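Local structure of TRAP-type C4-dicarboxylate:H+ symport system substrate-binding component DctP (Shewanella oneidensis, 4MX6) at residues D116-F121 with K316-K321; G157-T162 with S239-L244; E38-H43 with S78-D83; N85-L90 with M247-D252. The protein binds succinate and probably serves as the periplasmic substrate-binding component that delivers C4-dicarboxylates to a TRAP-type proton symport system. All blocks are in the same frame, centred on the assembly; numbering follows the deposited sequence. Where two conformers were deposited one is given.

Contact 1: residues D116-F121 with K316-K321; sequences DLPFLF and KPVWSK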
loop_
_atom_site.group_PDB
_atom_site.type_symbol
_atom_site.label_atom_id
_atom_site.label_comp_id
_atom_site.label_asym_id
_atom_site.label_seq_id
_atom_site.Cartn_x
_atom_site.Cartn_y
_atom_site.Cartn_z
ATOM N N ASP A 116 -1.393 -2.208 9.239
ATOM C CA ASP A 116 -1.330 -3.584 8.758
ATOM C C ASP A 116 -2.227 -4.539 9.540
ATOM O O ASP A 116 -2.362 -5.693 9.162
ATOM C CB ASP A 116 0.102 -4.102 8.863
ATOM C CG ASP A 116 1.007 -3.598 7.760
ATOM O OD1 ASP A 116 0.479 -3.051 6.772
ATOM O OD2 ASP A 116 2.244 -3.774 7.884
ATOM N N LEU A 117 -2.792 -4.099 10.660
ATOM C CA LEU A 117 -3.535 -5.034 11.514
ATOM C C LEU A 117 -4.748 -5.617 10.773
ATOM O O LEU A 117 -5.539 -4.882 10.177
ATOM C CB LEU A 117 -3.961 -4.365 12.822
ATOM C CG LEU A 117 -2.808 -3.986 13.757
ATOM C CD1 LEU A 117 -3.332 -3.251 14.972
ATOM C CD2 LEU A 117 -2.004 -5.204 14.195
ATOM N N PRO A 118 -4.902 -6.945 10.811
ATOM C CA PRO A 118 -5.963 -7.552 10.008
ATOM C C PRO A 118 -7.362 -7.235 10.532
ATOM O O PRO A 118 -7.626 -7.346 11.730
ATOM C CB PRO A 118 -5.650 -9.048 10.098
ATOM C CG PRO A 118 -4.776 -9.189 11.338
ATOM C CD PRO A 118 -3.980 -7.945 11.382
ATOM N N PHE A 119 -8.237 -6.840 9.621
ATOM C CA PHE A 119 -9.629 -6.508 9.902
ATOM C C PHE A 119 -9.787 -5.312 10.860
ATOM O O PHE A 119 -10.843 -5.122 11.461
ATOM C CB PHE A 119 -10.403 -7.730 10.424
ATOM C CG PHE A 119 -10.493 -8.858 9.424
ATOM C CD1 PHE A 119 -11.376 -8.794 8.365
ATOM C CD2 PHE A 119 -9.692 -9.978 9.551
ATOM C CE1 PHE A 119 -11.450 -9.838 7.450
ATOM C CE2 PHE A 119 -9.769 -11.011 8.635
ATOM C CZ PHE A 119 -10.653 -10.938 7.591
ATOM N N LEU A 120 -8.770 -4.467 10.963
ATOM C CA LEU A 120 -8.892 -3.264 11.780
ATOM C C LEU A 120 -9.922 -2.289 11.205
ATOM O O LEU A 120 -10.766 -1.759 11.936
ATOM C CB LEU A 120 -7.530 -2.590 11.926
ATOM C CG LEU A 120 -7.500 -1.306 12.760
ATOM C CD1 LEU A 120 -8.036 -1.523 14.174
ATOM C CD2 LEU A 120 -6.068 -0.775 12.786
ATOM N N PHE A 121 -9.812 -2.024 9.907
ATOM C CA PHE A 121 -10.710 -1.108 9.223
ATOM C C PHE A 121 -11.739 -1.875 8.407
ATOM O O PHE A 121 -11.404 -2.806 7.669
ATOM C CB PHE A 121 -9.918 -0.202 8.284
ATOM C CG PHE A 121 -8.863 0.597 8.980
ATOM C CD1 PHE A 121 -9.198 1.673 9.787
ATOM C CD2 PHE A 121 -7.525 0.277 8.838
ATOM C CE1 PHE A 121 -8.215 2.415 10.436
ATOM C CE2 PHE A 121 -6.548 1.025 9.491
ATOM C CZ PHE A 121 -6.909 2.082 10.295
ATOM N N LYS A 316 -7.411 -11.580 15.626
ATOM C CA LYS A 316 -7.328 -10.641 16.744
ATOM C C LYS A 316 -6.048 -10.795 17.566
ATOM O O LYS A 316 -5.501 -9.794 18.012
ATOM C CB LYS A 316 -8.576 -10.720 17.620
ATOM C CG LYS A 316 -9.804 -10.066 17.013
ATOM C CD LYS A 316 -9.698 -8.551 17.052
ATOM C CE LYS A 316 -10.950 -7.876 16.509
ATOM N NZ LYS A 316 -12.176 -8.212 17.280
ATOM N N PRO A 317 -5.536 -12.030 17.749
ATOM C CA PRO A 317 -4.272 -12.127 18.493
ATOM C C PRO A 317 -3.090 -11.390 17.846
ATOM O O PRO A 317 -2.118 -11.080 18.546
ATOM C CB PRO A 317 -4.022 -13.639 18.574
ATOM C CG PRO A 317 -5.381 -14.224 18.548
ATOM C CD PRO A 317 -6.130 -13.360 17.531
ATOM N N VAL A 318 -3.153 -11.103 16.550
ATOM C CA VAL A 318 -2.099 -10.309 15.915
ATOM C C VAL A 318 -2.106 -8.902 16.507
ATOM O O VAL A 318 -1.055 -8.311 16.746
ATOM C CB VAL A 318 -2.295 -10.256 14.386
ATOM C CG1 VAL A 318 -1.259 -9.344 13.745
ATOM C CG2 VAL A 318 -2.241 -11.663 13.790
ATOM N N TRP A 319 -3.292 -8.362 16.754
ATOM C CA TRP A 319 -3.365 -7.052 17.391
ATOM C C TRP A 319 -2.729 -7.115 18.776
ATOM O O TRP A 319 -2.007 -6.207 19.179
ATOM C CB TRP A 319 -4.801 -6.583 17.533
ATOM C CG TRP A 319 -5.670 -6.521 16.308
ATOM C CD1 TRP A 319 -5.505 -7.144 15.093
ATOM C CD2 TRP A 319 -6.912 -5.812 16.226
ATOM N NE1 TRP A 319 -6.578 -6.854 14.279
ATOM C CE2 TRP A 319 -7.444 -6.037 14.946
ATOM C CE3 TRP A 319 -7.629 -5.013 17.127
ATOM C CZ2 TRP A 319 -8.657 -5.497 14.541
ATOM C CZ3 TRP A 319 -8.826 -4.462 16.714
ATOM C CH2 TRP A 319 -9.331 -4.712 15.439
ATOM N N SER A 320 -3.001 -8.189 19.512
ATOM C CA SER A 320 -2.443 -8.342 20.855
ATOM C C SER A 320 -0.919 -8.422 20.827
ATOM O O SER A 320 -0.241 -7.881 21.701
ATOM C CB SER A 320 -3.044 -9.571 21.528
ATOM O OG SER A 320 -4.442 -9.400 21.598
ATOM N N LYS A 321 -0.370 -9.089 19.817
ATOM C CA LYS A 321 1.076 -9.201 19.692
ATOM C C LYS A 321 1.747 -7.834 19.503
ATOM O O LYS A 321 2.843 -7.599 19.998
ATOM C CB LYS A 321 1.405 -10.108 18.514
ATOM C CG LYS A 321 2.887 -10.316 18.256
ATOM C CD LYS A 321 3.113 -11.278 17.101
ATOM C CE LYS A 321 4.565 -11.294 16.673
ATOM N NZ LYS A 321 5.445 -11.858 17.707
#

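Contact 2: residues G157-T162 with S239-L244; sequences GMKQFT and SNHGVL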
loop_
_atom_site.group_PDB
_atom_site.type_symbol
_atom_site.label_atom_id
_atom_site.label_comp_id
_atom_site.label_asym_id
_atom_site.label_seq_id
_atom_site.Cartn_x
_atom_site.Cartn_y
_atom_site.Cartn_z
ATOM N N GLY A 157 -6.545 0.341 -1.816
ATOM C CA GLY A 157 -7.784 -0.363 -1.557
ATOM C C GLY A 157 -7.640 -1.401 -0.474
ATOM O O GLY A 157 -6.582 -1.552 0.110
ATOM N N MET A 158 -8.709 -2.150 -0.247
ATOM C CA MET A 158 -8.652 -3.272 0.670
ATOM C C MET A 158 -8.006 -4.463 -0.030
ATOM O O MET A 158 -8.134 -4.635 -1.234
ATOM C CB MET A 158 -10.048 -3.641 1.160
ATOM C CG MET A 158 -10.831 -2.489 1.779
ATOM S SD MET A 158 -10.058 -1.646 3.160
ATOM C CE MET A 158 -10.181 -2.905 4.431
ATOM N N LYS A 159 -7.303 -5.289 0.729
ATOM C CA LYS A 159 -6.666 -6.490 0.206
ATOM C C LYS A 159 -7.608 -7.685 0.160
ATOM O O LYS A 159 -8.435 -7.869 1.048
ATOM C CB LYS A 159 -5.441 -6.842 1.069
ATOM C CG LYS A 159 -4.357 -5.764 1.071
ATOM C CD LYS A 159 -3.131 -6.136 1.892
ATOM C CE LYS A 159 -3.479 -6.269 3.365
ATOM N NZ LYS A 159 -2.277 -6.450 4.210
ATOM N N GLN A 160 -7.423 -8.490 -0.888
ATOM C CA GLN A 160 -8.070 -9.776 -1.081
ATOM C C GLN A 160 -6.997 -10.854 -1.073
ATOM O O GLN A 160 -5.869 -10.614 -1.506
ATOM C CB GLN A 160 -8.782 -9.817 -2.440
ATOM C CG GLN A 160 -9.524 -8.555 -2.836
ATOM C CD GLN A 160 -10.491 -8.044 -1.785
ATOM O OE1 GLN A 160 -10.994 -8.794 -0.965
ATOM N NE2 GLN A 160 -10.769 -6.752 -1.823
ATOM N N PHE A 161 -7.334 -12.057 -0.611
ATOM C CA PHE A 161 -6.426 -13.191 -0.748
ATOM C C PHE A 161 -6.529 -13.809 -2.148
ATOM O O PHE A 161 -7.623 -13.911 -2.708
ATOM C CB PHE A 161 -6.789 -14.319 0.226
ATOM C CG PHE A 161 -6.662 -13.981 1.686
ATOM C CD1 PHE A 161 -5.449 -13.589 2.247
ATOM C CD2 PHE A 161 -7.753 -14.133 2.520
ATOM C CE1 PHE A 161 -5.351 -13.329 3.612
ATOM C CE2 PHE A 161 -7.654 -13.885 3.871
ATOM C CZ PHE A 161 -6.457 -13.478 4.415
ATOM N N THR A 162 -5.403 -14.273 -2.676
ATOM C CA THR A 162 -5.433 -15.204 -3.799
ATOM C C THR A 162 -4.648 -16.446 -3.428
ATOM O O THR A 162 -3.715 -16.395 -2.612
ATOM C CB THR A 162 -4.870 -14.597 -5.111
ATOM O OG1 THR A 162 -3.454 -14.409 -5.010
ATOM C CG2 THR A 162 -5.519 -13.265 -5.411
ATOM N N SER A 239 -11.945 -11.083 0.752
ATOM C CA SER A 239 -11.820 -11.060 2.190
ATOM C C SER A 239 -11.784 -9.644 2.772
ATOM O O SER A 239 -12.120 -9.455 3.933
ATOM C CB SER A 239 -10.541 -11.802 2.549
ATOM O OG SER A 239 -9.481 -11.372 1.714
ATOM N N ASN A 240 -11.337 -8.656 1.991
ATOM C CA ASN A 240 -11.205 -7.280 2.490
ATOM C C ASN A 240 -10.529 -7.251 3.859
ATOM O O ASN A 240 -10.954 -6.521 4.756
ATOM C CB ASN A 240 -12.573 -6.593 2.550
ATOM C CG ASN A 240 -13.186 -6.410 1.182
ATOM O OD1 ASN A 240 -12.570 -5.843 0.286
ATOM N ND2 ASN A 240 -14.422 -6.861 1.020
ATOM N N HIS A 241 -9.451 -8.016 4.019
ATOM C CA HIS A 241 -8.940 -8.329 5.351
ATOM C C HIS A 241 -7.873 -7.355 5.875
ATOM O O HIS A 241 -7.430 -7.489 7.011
ATOM C CB HIS A 241 -8.381 -9.746 5.376
ATOM C CG HIS A 241 -7.245 -9.921 4.435
ATOM N ND1 HIS A 241 -7.424 -10.261 3.112
ATOM C CD2 HIS A 241 -5.916 -9.725 4.605
ATOM C CE1 HIS A 241 -6.248 -10.272 2.514
ATOM N NE2 HIS A 241 -5.317 -9.944 3.397
ATOM N N GLY A 242 -7.466 -6.386 5.060
ATOM C CA GLY A 242 -6.529 -5.355 5.493
ATOM C C GLY A 242 -6.507 -4.263 4.454
ATOM O O GLY A 242 -7.083 -4.427 3.374
ATOM N N VAL A 243 -5.856 -3.145 4.756
ATOM C CA VAL A 243 -5.732 -2.054 3.792
ATOM C C VAL A 243 -4.343 -2.013 3.192
ATOM O O VAL A 243 -3.354 -2.242 3.879
ATOM C CB VAL A 243 -6.095 -0.671 4.419
ATOM C CG1 VAL A 243 -5.166 -0.256 5.555
ATOM C CG2 VAL A 243 -6.111 0.421 3.355
ATOM N N LEU A 244 -4.295 -1.741 1.886
ATOM C CA LEU A 244 -3.061 -1.360 1.193
ATOM C C LEU A 244 -3.212 0.101 0.806
ATOM O O LEU A 244 -3.957 0.437 -0.107
ATOM C CB LEU A 244 -2.815 -2.204 -0.061
ATOM C CG LEU A 244 -1.713 -1.632 -1.021
ATOM C CD1 LEU A 244 -0.353 -1.618 -0.378
ATOM C CD2 LEU A 244 -1.642 -2.396 -2.337
HETATM O O HOH W 1 -1.144 -3.916 4.087
#

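Contact 3: residues E38-H43 with S78-D83; sequences EIKFSH and SQLFGD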
loop_
_atom_site.group_PDB
_atom_site.type_symbol
_atom_site.label_atom_id
_atom_site.label_comp_id
_atom_site.label_asym_id
_atom_site.label_seq_id
_atom_site.Cartn_x
_atom_site.Cartn_y
_atom_site.Cartn_z
ATOM N N GLU A 38 15.606 18.680 -11.972
ATOM C CA GLU A 38 14.908 17.415 -12.163
ATOM C C GLU A 38 14.503 16.821 -10.828
ATOM O O GLU A 38 15.335 16.622 -9.938
ATOM C CB GLU A 38 15.767 16.412 -12.931
ATOM C CG GLU A 38 15.050 15.079 -13.199
ATOM C CD GLU A 38 15.928 14.049 -13.881
ATOM O OE1 GLU A 38 17.163 14.237 -13.899
ATOM O OE2 GLU A 38 15.386 13.053 -14.415
ATOM N N ILE A 39 13.213 16.542 -10.711
ATOM C CA ILE A 39 12.635 15.860 -9.571
ATOM C C ILE A 39 12.298 14.437 -10.003
ATOM O O ILE A 39 11.554 14.251 -10.956
ATOM C CB ILE A 39 11.341 16.569 -9.139
ATOM C CG1 ILE A 39 11.633 17.966 -8.587
ATOM C CG2 ILE A 39 10.615 15.753 -8.107
ATOM C CD1 ILE A 39 10.379 18.785 -8.349
ATOM N N LYS A 40 12.878 13.438 -9.341
ATOM C CA LYS A 40 12.591 12.042 -9.672
ATOM C C LYS A 40 11.571 11.449 -8.706
ATOM O O LYS A 40 11.673 11.658 -7.494
ATOM C CB LYS A 40 13.871 11.212 -9.638
ATOM C CG LYS A 40 14.906 11.664 -10.633
ATOM C CD LYS A 40 16.133 10.758 -10.642
ATOM C CE LYS A 40 17.248 11.358 -11.480
ATOM N NZ LYS A 40 18.391 10.439 -11.629
ATOM N N PHE A 41 10.595 10.724 -9.265
ATOM C CA PHE A 41 9.540 10.047 -8.507
ATOM C C PHE A 41 9.574 8.597 -8.969
ATOM O O PHE A 41 9.275 8.309 -10.133
ATOM C CB PHE A 41 8.191 10.687 -8.827
ATOM C CG PHE A 41 7.059 10.304 -7.887
ATOM C CD1 PHE A 41 6.924 9.037 -7.344
ATOM C CD2 PHE A 41 6.116 11.240 -7.563
ATOM C CE1 PHE A 41 5.872 8.738 -6.491
ATOM C CE2 PHE A 41 5.072 10.945 -6.710
ATOM C CZ PHE A 41 4.948 9.685 -6.195
ATOM N N SER A 42 9.977 7.680 -8.097
ATOM C CA SER A 42 9.983 6.269 -8.461
ATOM C C SER A 42 8.917 5.513 -7.696
ATOM O O SER A 42 8.565 5.878 -6.579
ATOM C CB SER A 42 11.361 5.636 -8.237
ATOM O OG SER A 42 11.756 5.624 -6.873
ATOM N N HIS A 43 8.418 4.446 -8.305
ATOM C CA HIS A 43 7.496 3.547 -7.642
ATOM C C HIS A 43 7.527 2.163 -8.284
ATOM O O HIS A 43 8.215 1.942 -9.299
ATOM C CB HIS A 43 6.088 4.163 -7.613
ATOM C CG HIS A 43 5.437 4.309 -8.950
ATOM N ND1 HIS A 43 4.855 3.239 -9.593
ATOM C CD2 HIS A 43 5.260 5.390 -9.752
ATOM C CE1 HIS A 43 4.340 3.664 -10.735
ATOM N NE2 HIS A 43 4.575 4.960 -10.858
ATOM N N SER A 78 9.305 -0.402 -10.724
ATOM C CA SER A 78 10.616 -0.673 -10.137
ATOM C C SER A 78 11.756 -0.450 -11.138
ATOM O O SER A 78 12.856 -0.981 -10.964
ATOM C CB SER A 78 10.703 -2.105 -9.567
ATOM O OG SER A 78 9.711 -2.344 -8.583
ATOM N N GLN A 79 11.515 0.351 -12.171
ATOM C CA GLN A 79 12.520 0.529 -13.220
ATOM C C GLN A 79 13.744 1.306 -12.722
ATOM O O GLN A 79 14.833 1.142 -13.260
ATOM C CB GLN A 79 11.909 1.211 -14.448
ATOM C CG GLN A 79 10.875 0.357 -15.184
ATOM C CD GLN A 79 10.024 1.169 -16.154
ATOM O OE1 GLN A 79 10.310 2.342 -16.416
ATOM N NE2 GLN A 79 8.963 0.551 -16.683
ATOM N N LEU A 80 13.566 2.154 -11.713
ATOM C CA LEU A 80 14.694 2.874 -11.123
ATOM C C LEU A 80 15.054 2.303 -9.744
ATOM O O LEU A 80 16.167 1.817 -9.551
ATOM C CB LEU A 80 14.411 4.374 -11.040
ATOM C CG LEU A 80 15.605 5.239 -10.615
ATOM C CD1 LEU A 80 16.727 5.172 -11.651
ATOM C CD2 LEU A 80 15.156 6.671 -10.385
ATOM N N PHE A 81 14.116 2.375 -8.804
ATOM C CA PHE A 81 14.277 1.776 -7.481
ATOM C C PHE A 81 13.074 0.892 -7.184
ATOM O O PHE A 81 11.945 1.180 -7.608
ATOM C CB PHE A 81 14.461 2.853 -6.405
ATOM C CG PHE A 81 15.676 3.691 -6.633
ATOM C CD1 PHE A 81 16.934 3.123 -6.569
ATOM C CD2 PHE A 81 15.565 5.032 -6.955
ATOM C CE1 PHE A 81 18.062 3.880 -6.810
ATOM C CE2 PHE A 81 16.695 5.794 -7.191
ATOM C CZ PHE A 81 17.937 5.218 -7.123
ATOM N N GLY A 82 13.314 -0.165 -6.419
ATOM C CA GLY A 82 12.282 -1.108 -6.043
ATOM C C GLY A 82 12.016 -1.077 -4.551
ATOM O O GLY A 82 12.503 -0.205 -3.831
ATOM N N ASP A 83 11.248 -2.058 -4.083
ATOM C CA ASP A 83 10.812 -2.090 -2.684
ATOM C C ASP A 83 11.988 -2.012 -1.726
ATOM O O ASP A 83 11.941 -1.291 -0.726
ATOM C CB ASP A 83 10.090 -3.397 -2.369
ATOM C CG ASP A 83 8.587 -3.354 -2.611
ATOM O OD1 ASP A 83 8.019 -2.292 -2.952
ATOM O OD2 ASP A 83 7.955 -4.427 -2.373
HETATM O O HOH W 2 10.463 3.178 -6.130
#

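Contact 4: residues N85-L90 with M247-D252; sequences NELAAL and MVVTSD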
loop_
_atom_site.group_PDB
_atom_site.type_symbol
_atom_site.label_atom_id
_atom_site.label_comp_id
_atom_site.label_asym_id
_atom_site.label_seq_id
_atom_site.Cartn_x
_atom_site.Cartn_y
_atom_site.Cartn_z
ATOM N N ASN A 85 15.180 -0.993 -1.942
ATOM C CA ASN A 85 16.164 0.099 -1.937
ATOM C C ASN A 85 15.602 1.520 -2.041
ATOM O O ASN A 85 16.366 2.473 -1.937
ATOM C CB ASN A 85 17.275 -0.109 -2.993
ATOM C CG ASN A 85 16.768 -0.086 -4.434
ATOM O OD1 ASN A 85 15.613 0.207 -4.707
ATOM N ND2 ASN A 85 17.672 -0.347 -5.372
ATOM N N GLU A 86 14.296 1.686 -2.207
ATOM C CA GLU A 86 13.778 3.012 -2.505
ATOM C C GLU A 86 13.935 4.003 -1.350
ATOM O O GLU A 86 14.205 5.176 -1.606
ATOM C CB GLU A 86 12.328 2.939 -2.989
ATOM C CG GLU A 86 11.319 2.492 -1.949
ATOM C CD GLU A 86 9.882 2.504 -2.462
ATOM O OE1 GLU A 86 9.597 3.076 -3.548
ATOM O OE2 GLU A 86 9.015 1.923 -1.763
ATOM N N LEU A 87 13.770 3.573 -0.098
ATOM C CA LEU A 87 13.877 4.526 1.005
ATOM C C LEU A 87 15.344 4.925 1.226
ATOM O O LEU A 87 15.636 6.094 1.496
ATOM C CB LEU A 87 13.224 3.994 2.294
ATOM C CG LEU A 87 11.687 4.004 2.259
ATOM C CD1 LEU A 87 11.117 3.406 3.530
ATOM C CD2 LEU A 87 11.127 5.405 2.071
ATOM N N ALA A 88 16.271 3.979 1.086
ATOM C CA ALA A 88 17.684 4.328 1.129
ATOM C C ALA A 88 18.016 5.335 0.016
ATOM O O ALA A 88 18.709 6.331 0.260
ATOM C CB ALA A 88 18.544 3.092 1.012
ATOM N N ALA A 89 17.505 5.098 -1.189
ATOM C CA ALA A 89 17.721 6.019 -2.298
ATOM C C ALA A 89 17.160 7.418 -2.006
ATOM O O ALA A 89 17.796 8.428 -2.312
ATOM C CB ALA A 89 17.127 5.453 -3.565
ATOM N N LEU A 90 15.974 7.469 -1.420
ATOM C CA LEU A 90 15.353 8.732 -1.036
ATOM C C LEU A 90 16.278 9.528 -0.111
ATOM O O LEU A 90 16.526 10.727 -0.320
ATOM C CB LEU A 90 14.019 8.471 -0.339
ATOM C CG LEU A 90 13.266 9.736 0.039
ATOM C CD1 LEU A 90 12.664 10.421 -1.182
ATOM C CD2 LEU A 90 12.200 9.389 1.057
ATOM N N MET A 247 2.037 6.114 1.997
ATOM C CA MET A 247 2.438 7.463 2.415
ATOM C C MET A 247 3.350 8.044 1.347
ATOM O O MET A 247 4.365 7.441 1.007
ATOM C CB MET A 247 3.148 7.472 3.775
ATOM C CG MET A 247 3.279 8.881 4.317
ATOM S SD MET A 247 4.131 9.012 5.910
ATOM C CE MET A 247 2.975 8.143 6.959
ATOM N N VAL A 248 2.971 9.198 0.806
ATOM C CA VAL A 248 3.826 9.939 -0.113
ATOM C C VAL A 248 4.850 10.696 0.736
ATOM O O VAL A 248 4.479 11.449 1.642
ATOM C CB VAL A 248 3.009 10.901 -0.988
ATOM C CG1 VAL A 248 3.918 11.638 -1.959
ATOM C CG2 VAL A 248 1.888 10.157 -1.718
ATOM N N VAL A 249 6.128 10.439 0.478
ATOM C CA VAL A 249 7.207 10.998 1.279
ATOM C C VAL A 249 8.308 11.609 0.430
ATOM O O VAL A 249 8.490 11.266 -0.734
ATOM C CB VAL A 249 7.851 9.929 2.201
ATOM C CG1 VAL A 249 6.839 9.392 3.211
ATOM C CG2 VAL A 249 8.429 8.780 1.407
ATOM N N THR A 250 9.042 12.516 1.058
ATOM C CA THR A 250 10.276 13.054 0.507
ATOM C C THR A 250 11.341 13.040 1.601
ATOM O O THR A 250 11.070 12.628 2.733
ATOM C CB THR A 250 10.075 14.481 -0.077
ATOM O OG1 THR A 250 11.256 14.911 -0.761
ATOM C CG2 THR A 250 9.754 15.507 0.986
ATOM N N SER A 251 12.552 13.472 1.276
ATOM C CA SER A 251 13.579 13.624 2.300
ATOM C C SER A 251 13.565 15.044 2.836
ATOM O O SER A 251 13.288 16.007 2.111
ATOM C CB SER A 251 14.976 13.275 1.785
ATOM O OG SER A 251 15.442 14.241 0.859
ATOM N N ASP A 252 13.893 15.178 4.109
ATOM C CA ASP A 252 14.006 16.474 4.726
ATOM C C ASP A 252 15.024 17.327 3.982
ATOM O O ASP A 252 14.803 18.519 3.774
ATOM C CB ASP A 252 14.411 16.284 6.181
ATOM C CG ASP A 252 14.403 17.558 6.951
ATOM O OD1 ASP A 252 13.299 18.129 7.114
ATOM O OD2 ASP A 252 15.495 17.976 7.393
#

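Contact 1: residues D116-F121 with K316-K321
The indole of Trp-319 has a leucine pair on one face: Leu-117 CB sits 4.1 Å from the centroid of its five-membered ring, and Leu-120 CD1 lies over the six-membered ring. On the opposite face the aliphatic chain of Lys-316, one helical turn earlier, places CD 3.8 Å above the plane of the Trp-319 ring. The edge meets backbone oxygens, those of Pro-118 and Phe-119. The arrangement docks a type II beta turn, Leu-117 to Leu-120, on helix 305-326, the penultimate helix of this solute-binding protein. Pro-118 and Phe-119 occupy the central turn positions, and the left-handed backbone of Phe-119 (phi 62°) is that expected at the third position of a type II turn. Beside the indole, Val-318 packs against the proline, its CG1 3.9 Å from Pro-118 CD. Phe-119 turns its ring elsewhere on the same helix, against Trp-311 and Val-312, while Leu-120 also reaches helix 328-337. In Trp-319, chi1 -55° sets CG beside the backbone N and anti to the carbonyl carbon. An alanine here would probably leave Pro-118 O without its indole N-H and open a gap between the two leucines and the Lys-316 chain. The polar link itself is a hydrogen bond from Trp-319 NE1 to Pro-118 O, 2.8 Å long, with the oxygen exactly in the ring plane and NE1 lying 24° from the carbonyl plane of Pro-118.

Contact 2: residues G157-T162 with S239-L244
Gly-157 and Leu-244 form an antiparallel hydrogen-bonded pair, Met-158 and Val-243 the non-hydrogen-bonded pair beside it, and the backbone link runs on through Lys-159 N to Gly-242 O (2.8 Å) and His-241 N to Lys-159 O. Where the strands part, side chains take over. Gln-160 grips Asn-240 twice: its OE1 accepts a hydrogen bond from Asn-240 N at 3.0 Å, and its NE2 donates an almost straight bond to Asn-240 OD1 at 2.9 Å. The two amide planes stand 87° apart, and NE2 approaches from above the carbonyl plane of Asn-240. An alanine in place of Gln-160 would probably leave Asn-240 N and OD1 without these mates and its amide freer to turn. Phe-161 and His-241 form an offset stack, their planes 9° apart and centroids separated by 3.8 Å. The imidazole is held from both ends, with ND1 hydrogen-bonded to Ser-239 OG at 2.7 Å and NE2 to Glu-218. Ser-239 OG also accepts a hydrogen bond from Phe-161 N. Glu-218 forms a salt bridge with Lys-159 NZ, and the lysine chain passes over Gly-242, with its CE 3.8 Å from Gly-242 CA. The side chain of Leu-244 packs beside Asn-219 and Asn-223 and comes within about 4 Å of the bound succinate (nearest atoms), so the strand pair 148-158 and 243-251 borders the dicarboxylate site, consistent with the long connecting strands of TRAP solute-binding proteins.

Contact 3: residues E38-H43 with S78-D83
Ser-78 and His-43 make the close part of this contact, a single backbone hydrogen bond from Ser-78 N to His-43 O, 3.0 Å long. The donor lies in the carbonyl plane on a lone pair of the oxygen, and the N-H points well at it (161°). It ties the residue just past strand 37-42 to the start of the loop 78-83. Next to it Ser-42 faces the loop: its OG lies at the edge of the Phe-81 ring, near the ring plane and 3.9 Å from Phe-81 CD2. A water accepts from Ser-42 OG at 2.9 Å and donates to Phe-81 O, linking the serine side chain to the loop backbone; since Ser-42 was modelled in two conformers, the bridge is less certain. Phe-81 rests on helix 86-91, its CB against Glu-86 and its ring tip CZ against Ala-89. Toward solvent the packing is looser. Lys-40 and Leu-80, both partly exposed, meet only through aliphatic carbons, Lys-40 CD and Leu-80 CD2 at 4.2 Å, while Phe-75 on strand 70-75 touches both side chains. His-43, just past the strand, points away from the loop, and its side chain touches Lys-51; at the far end of the loop Asp-83 forms a salt bridge with Lys-104, and both lysines bind succinate. The contact thus joins the first strand of a beta-alpha-beta unit (strand 37-42, helix 50-65, strand 70-75) to the loop after the second, at the edge of the succinate site.

Contact 4: residues N85-L90 with M247-D252
Leu-90 packs between helix 86-91 and strand 243-251, meeting Val-249 through its branch tip and Ser-251 through its backbone oxygen. Its CG is anti to the backbone N (chi1 -177°), and both methyl groups beyond it lie on the strand. CD2 touches Val-249 CG2 at 3.8 Å and lies over the peptide between Thr-250 and Ser-251, 3.8 Å from Thr-250 C. The other methyl, CD1, is 3.9 Å from Ser-251 N. That nitrogen is buried here and has no hydrogen-bond partner in the model; Leu-90 CD1 is its nearest neighbour across the contact. Val-249 points toward the helix, and its CG2 also meets Leu-87 from the preceding turn, although more loosely, at 4.4 Å from Leu-87 CD2. This is helix-on-strand packing inside an alpha/beta lobe of the solute-binding fold: the axes of segments 86-90 and 247-251 approach to 8.9 Å, and their N-to-C directions diverge by 41°. Strand 243-251 runs antiparallel to strand 148-158, and Val-249 and Met-247 bond through their backbones to Val-98 and Pro-100. Thr-250 turns its side chain away from the helix, where OG1 is hydrogen-bonded to Gln-96 O. Ser-251, the third of the main residues, faces Leu-90 again and brings CB to 3.7 Å from Leu-90 O. It stands at the N-cap of helix 252-257, and its OG is spent on that helix, as a hydrogen bond from Phe-254 N.

Contacts 1, 2 and 4 are buried, whereas contact 3 is only partly so. Contacts 2 and 4 use the two ends of strand 243-251 on opposite sides of the chain's centre, polar and densely hydrogen-bonded near succinate in contact 2, without any hydrogen bond across the segments in contact 4. Contacts 1 and 2 touch, with a probable hydrogen bond from Phe-119 N to His-241 O, so the turn at 116-121 joins the helix 305-326 to the loop of contact 2. Contacts 3 and 4 meet as Phe-81 packs on Ala-89. Waters bridge in both contacts 2 and 3. Contacts 1 and 3 lie about 31 Å apart between centres.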